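Local structure of hydrogenase maturation factor (Thermoanaerobacter tengcongensis, 3VTH) at residues I440-I443 against E444-K447; D460-K463 against G464-S467. The protein probably transfers a carbamoyl group from carbamoyl phosphate to the C-terminal cysteine of HypE, using ATP, in the maturation of [NiFe]-hydrogenases. One frame throughout, in Å; residues are numbered along the deposited sequence.

Contact 1. Residues I440-I443 against E444-K447; sequences IEQI and ERYK
Two successive turns of helix 433-449, in the Kae1-like part of the protein, are joined here by i to i+4 backbone bonds and by side chains that run along the helix surface. The four bonds from I440 O, E441 O, Q442 O and I443 O to the amides of E444, R445, Y446 and K447 are those of a regular alpha-helix. On one flank E441 and R445 lie side by side and point the same way. Their salt bridge is long, OE1 of E441 standing 3.6 Å from NH2 of R445; the oxygen is well out of the guanidinium plane, so charge alone attracts. NE2 of Q442 stands over one face of that guanidinium, the amide steeply inclined to it (73°), and, being a donor like NE, bonds weakly to E441 OE2 instead (3.2 Å). Buried Y446 turns its ring edge to Q442 OE1 and sends its hydroxyl to H425, while F413 meets the ring edge-to-face. I443, branched and apolar, suits the buried side against M415 and Y470, and its CG2 also touches the aliphatic CE of K447 at 4.0 Å. The bend of the lysine chain at chi3 (-63°) brings NZ back along the helix to E444, where it makes a salt bridge with OE1 (2.8 Å). That same E444 OE1 accepts a hydrogen bond from a water at 2.6 Å, which also donates to I440 O.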
loop_
_atom_site.group_PDB
_atom_site.type_symbol
_atom_site.label_atom_id
_atom_site.label_comp_id
_atom_site.label_asym_id
_atom_site.label_seq_id
_atom_site.Cartn_x
_atom_site.Cartn_y
_atom_site.Cartn_z
ATOM N N ILE A 440 -1.302 -17.285 4.594
ATOM C CA ILE A 440 -2.378 -18.288 4.661
ATOM C C ILE A 440 -3.466 -17.906 5.644
ATOM O O ILE A 440 -4.649 -18.018 5.328
ATOM C CB ILE A 440 -1.844 -19.711 5.008
ATOM C CG1 ILE A 440 -1.073 -20.283 3.827
ATOM C CG2 ILE A 440 -2.990 -20.659 5.393
ATOM C CD1 ILE A 440 -1.701 -19.987 2.496
ATOM N N GLU A 441 -3.055 -17.436 6.820
ATOM C CA GLU A 441 -3.973 -17.027 7.876
ATOM C C GLU A 441 -4.768 -15.768 7.506
ATOM O O GLU A 441 -5.930 -15.626 7.896
ATOM C CB GLU A 441 -3.226 -16.804 9.205
ATOM C CG GLU A 441 -2.752 -15.332 9.465
ATOM C CD GLU A 441 -2.608 -14.976 10.952
ATOM O OE1 GLU A 441 -2.979 -15.807 11.820
ATOM O OE2 GLU A 441 -2.119 -13.857 11.260
ATOM N N GLN A 442 -4.138 -14.844 6.784
ATOM C CA GLN A 442 -4.837 -13.650 6.339
ATOM C C GLN A 442 -5.888 -13.987 5.292
ATOM O O GLN A 442 -6.979 -13.420 5.308
ATOM C CB GLN A 442 -3.853 -12.583 5.842
ATOM C CG GLN A 442 -3.075 -11.924 6.989
ATOM C CD GLN A 442 -3.978 -11.441 8.120
ATOM O OE1 GLN A 442 -4.702 -10.454 7.979
ATOM N NE2 GLN A 442 -3.939 -12.143 9.249
ATOM N N ILE A 443 -5.575 -14.921 4.397
ATOM C CA ILE A 443 -6.577 -15.380 3.439
ATOM C C ILE A 443 -7.807 -15.931 4.190
ATOM O O ILE A 443 -8.936 -15.566 3.872
ATOM C CB ILE A 443 -6.004 -16.402 2.426
ATOM C CG1 ILE A 443 -5.073 -15.696 1.434
ATOM C CG2 ILE A 443 -7.124 -17.114 1.647
ATOM C CD1 ILE A 443 -4.354 -16.656 0.512
ATOM N N GLU A 444 -7.585 -16.752 5.213
ATOM C CA GLU A 444 -8.707 -17.330 5.976
ATOM C C GLU A 444 -9.501 -16.240 6.678
ATOM O O GLU A 444 -10.730 -16.265 6.694
ATOM C CB GLU A 444 -8.229 -18.392 6.979
ATOM C CG GLU A 444 -7.633 -19.644 6.316
ATOM C CD GLU A 444 -8.589 -20.334 5.349
ATOM O OE1 GLU A 444 -8.253 -20.441 4.150
ATOM O OE2 GLU A 444 -9.684 -20.758 5.780
ATOM N N ARG A 445 -8.799 -15.255 7.217
ATOM C CA ARG A 445 -9.462 -14.176 7.939
ATOM C C ARG A 445 -10.268 -13.191 7.080
ATOM O O ARG A 445 -11.323 -12.694 7.507
ATOM C CB ARG A 445 -8.464 -13.456 8.829
ATOM C CG ARG A 445 -8.390 -14.164 10.174
ATOM C CD ARG A 445 -7.012 -14.211 10.690
ATOM N NE ARG A 445 -6.484 -12.868 10.907
ATOM C CZ ARG A 445 -5.744 -12.529 11.957
ATOM N NH1 ARG A 445 -5.300 -11.295 12.065
ATOM N NH2 ARG A 445 -5.449 -13.430 12.895
ATOM N N TYR A 446 -9.771 -12.909 5.884
ATOM C CA TYR A 446 -10.499 -12.074 4.928
ATOM C C TYR A 446 -11.740 -12.816 4.418
ATOM O O TYR A 446 -12.804 -12.217 4.272
ATOM C CB TYR A 446 -9.583 -11.656 3.768
ATOM C CG TYR A 446 -8.817 -10.352 3.991
ATOM C CD1 TYR A 446 -9.058 -9.235 3.184
ATOM C CD2 TYR A 446 -7.845 -10.246 4.993
ATOM C CE1 TYR A 446 -8.360 -8.043 3.367
ATOM C CE2 TYR A 446 -7.122 -9.055 5.190
ATOM C CZ TYR A 446 -7.385 -7.961 4.363
ATOM O OH TYR A 446 -6.687 -6.788 4.542
ATOM N N LYS A 447 -11.606 -14.119 4.156
ATOM C CA LYS A 447 -12.771 -14.941 3.773
ATOM C C LYS A 447 -13.867 -14.938 4.829
ATOM O O LYS A 447 -15.049 -14.863 4.503
ATOM C CB LYS A 447 -12.378 -16.390 3.465
ATOM C CG LYS A 447 -11.553 -16.550 2.170
ATOM C CD LYS A 447 -11.370 -18.027 1.785
ATOM C CE LYS A 447 -10.599 -18.789 2.820
ATOM N NZ LYS A 447 -10.442 -20.222 2.422
HETATM O O HOH W 1 -5.817 -20.041 3.222
#

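Contact 2. Residues D460-K463 against G464-S467; sequences DMHK and GYLS. With PO4 (phosphate ion), chain M.
An Asx turn opens the bend between strand 456-460 and helix 466-473, and D460 makes it. Its OD2 takes the backbone N-H of H462 at 2.9 Å through the anti lone pair, in a nearly straight bond (167°), while OD1 accepts from H483, an iron ligand; the short aspartate thus joins the turn to the second shell of the metal. CG of D460 also meets CE2 of Y465 at 3.7 Å. M461 keeps a backbone hydrogen bond to V481 in the neighbouring strand. H462 then folds back over the tyrosine: with CG anti to the backbone N (chi1 -167°), its CB sits 3.6 Å above the centre of the Y465 ring as a CH-pi contact, and the imidazole continues as an offset stack, planes 12° apart and centroids 4.1 Å apart. At the imidazole edge NE2 of H462 gives a weak bond to O4 of a phosphate ion, probably from the crystallisation liquor. K463 leads into G464, whose N lies at the imidazole edge, near CD2; glycine suits this place, since there is little room beside H462 NE2 for a CB. Y465 occupies the N-cap position; its flat ring takes H462 over one face, while D460 meets CE2 obliquely from that same side. Replacing this tyrosine by an alanine would remove the ring and hydroxyl, which is likely to leave the imidazole without its stacking partner and freer to turn, and the water on D460 without its tyrosine mate. That water donates to D460 OD2 (2.8 Å) and lies 2.7 Å from Y465 OH.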
loop_
_atom_site.group_PDB
_atom_site.type_symbol
_atom_site.label_atom_id
_atom_site.label_comp_id
_atom_site.label_asym_id
_atom_site.label_seq_id
_atom_site.Cartn_x
_atom_site.Cartn_y
_atom_site.Cartn_z
ATOM N N ASP A 460 -0.417 -16.374 -10.904
ATOM C CA ASP A 460 0.614 -16.074 -11.874
ATOM C C ASP A 460 1.030 -17.332 -12.633
ATOM O O ASP A 460 1.002 -18.448 -12.088
ATOM C CB ASP A 460 1.846 -15.495 -11.160
ATOM C CG ASP A 460 2.714 -14.640 -12.084
ATOM O OD1 ASP A 460 2.566 -13.403 -12.059
ATOM O OD2 ASP A 460 3.556 -15.198 -12.818
ATOM N N MET A 461 1.452 -17.157 -13.886
ATOM C CA MET A 461 2.003 -18.289 -14.641
ATOM C C MET A 461 3.280 -18.869 -14.025
ATOM O O MET A 461 3.598 -20.025 -14.278
ATOM C CB MET A 461 2.255 -17.917 -16.097
ATOM C CG MET A 461 0.988 -17.642 -16.881
ATOM S SD MET A 461 1.345 -17.036 -18.536
ATOM C CE MET A 461 -0.293 -17.181 -19.240
ATOM N N HIS A 462 4.012 -18.063 -13.242
ATOM C CA HIS A 462 5.257 -18.528 -12.599
ATOM C C HIS A 462 4.948 -19.699 -11.665
ATOM O O HIS A 462 4.236 -19.524 -10.676
ATOM C CB HIS A 462 5.912 -17.379 -11.804
ATOM C CG HIS A 462 7.325 -17.653 -11.384
ATOM N ND1 HIS A 462 8.378 -16.829 -11.732
ATOM C CD2 HIS A 462 7.856 -18.641 -10.627
ATOM C CE1 HIS A 462 9.499 -17.307 -11.222
ATOM N NE2 HIS A 462 9.212 -18.407 -10.547
ATOM N N LYS A 463 5.488 -20.883 -11.964
ATOM C CA LYS A 463 5.165 -22.083 -11.164
ATOM C C LYS A 463 5.927 -22.165 -9.829
ATOM O O LYS A 463 5.583 -22.975 -8.975
ATOM C CB LYS A 463 5.438 -23.373 -11.963
ATOM C CG LYS A 463 4.800 -23.448 -13.353
ATOM C CD LYS A 463 5.246 -24.725 -14.070
ATOM C CE LYS A 463 4.731 -24.794 -15.512
ATOM N NZ LYS A 463 3.236 -24.721 -15.555
ATOM N N GLY A 464 6.973 -21.357 -9.675
ATOM C CA GLY A 464 7.788 -21.362 -8.454
ATOM C C GLY A 464 7.290 -20.475 -7.299
ATOM O O GLY A 464 7.733 -20.647 -6.164
ATOM N N TYR A 465 6.362 -19.557 -7.561
ATOM C CA TYR A 465 5.828 -18.700 -6.485
ATOM C C TYR A 465 5.095 -19.576 -5.476
ATOM O O TYR A 465 4.331 -20.455 -5.858
ATOM C CB TYR A 465 4.843 -17.670 -7.032
ATOM C CG TYR A 465 5.428 -16.574 -7.903
ATOM C CD1 TYR A 465 6.819 -16.434 -8.099
ATOM C CD2 TYR A 465 4.586 -15.655 -8.502
ATOM C CE1 TYR A 465 7.334 -15.373 -8.910
ATOM C CE2 TYR A 465 5.068 -14.631 -9.293
ATOM C CZ TYR A 465 6.436 -14.500 -9.497
ATOM O OH TYR A 465 6.825 -13.455 -10.297
ATOM N N LEU A 466 5.317 -19.336 -4.191
ATOM C CA LEU A 466 4.502 -20.001 -3.167
ATOM C C LEU A 466 3.018 -19.701 -3.349
ATOM O O LEU A 466 2.175 -20.548 -3.037
ATOM C CB LEU A 466 4.928 -19.589 -1.764
ATOM C CG LEU A 466 6.353 -19.921 -1.318
ATOM C CD1 LEU A 466 6.532 -19.372 0.104
ATOM C CD2 LEU A 466 6.600 -21.425 -1.329
ATOM N N SER A 467 2.704 -18.503 -3.850
ATOM C CA SER A 467 1.316 -18.137 -4.135
ATOM C C SER A 467 0.688 -19.058 -5.199
ATOM O O SER A 467 -0.473 -19.479 -5.072
ATOM C CB SER A 467 1.199 -16.661 -4.545
ATOM O OG SER A 467 1.974 -16.370 -5.700
HETATM P P PO4 M . 13.072 -18.698 -9.484
HETATM O O1 PO4 M . 13.587 -17.914 -8.299
HETATM O O2 PO4 M . 12.480 -17.740 -10.495
HETATM O O3 PO4 M . 14.221 -19.447 -10.119
HETATM O O4 PO4 M . 12.008 -19.667 -9.012
HETATM O O HOH W 2 0.639 -16.878 -8.297
HETATM O O HOH W 3 5.982 -13.869 -12.792
#

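In the fold
Contact 1 closes before contact 2 opens: helix 433-449 carries the first, strand 456-460 follows, and the second bends from that strand into helix 466-473. Their centres are 19 Å apart and their nearest atoms about 7 Å apart, so they do not touch, but both lie in the HypF Kae1-like domain. The two helices pack on each other: I440 and I443 touch Y470, and L466 and S467 touch F436 and Y439. Strand 456-460 lies in a six-stranded mixed sheet, as does strand 414-417, on which contact 1 packs. Contact 2 lies beside the iron and nucleotide site, whereas contact 1 lies on helix 433-449, one helix removed from it.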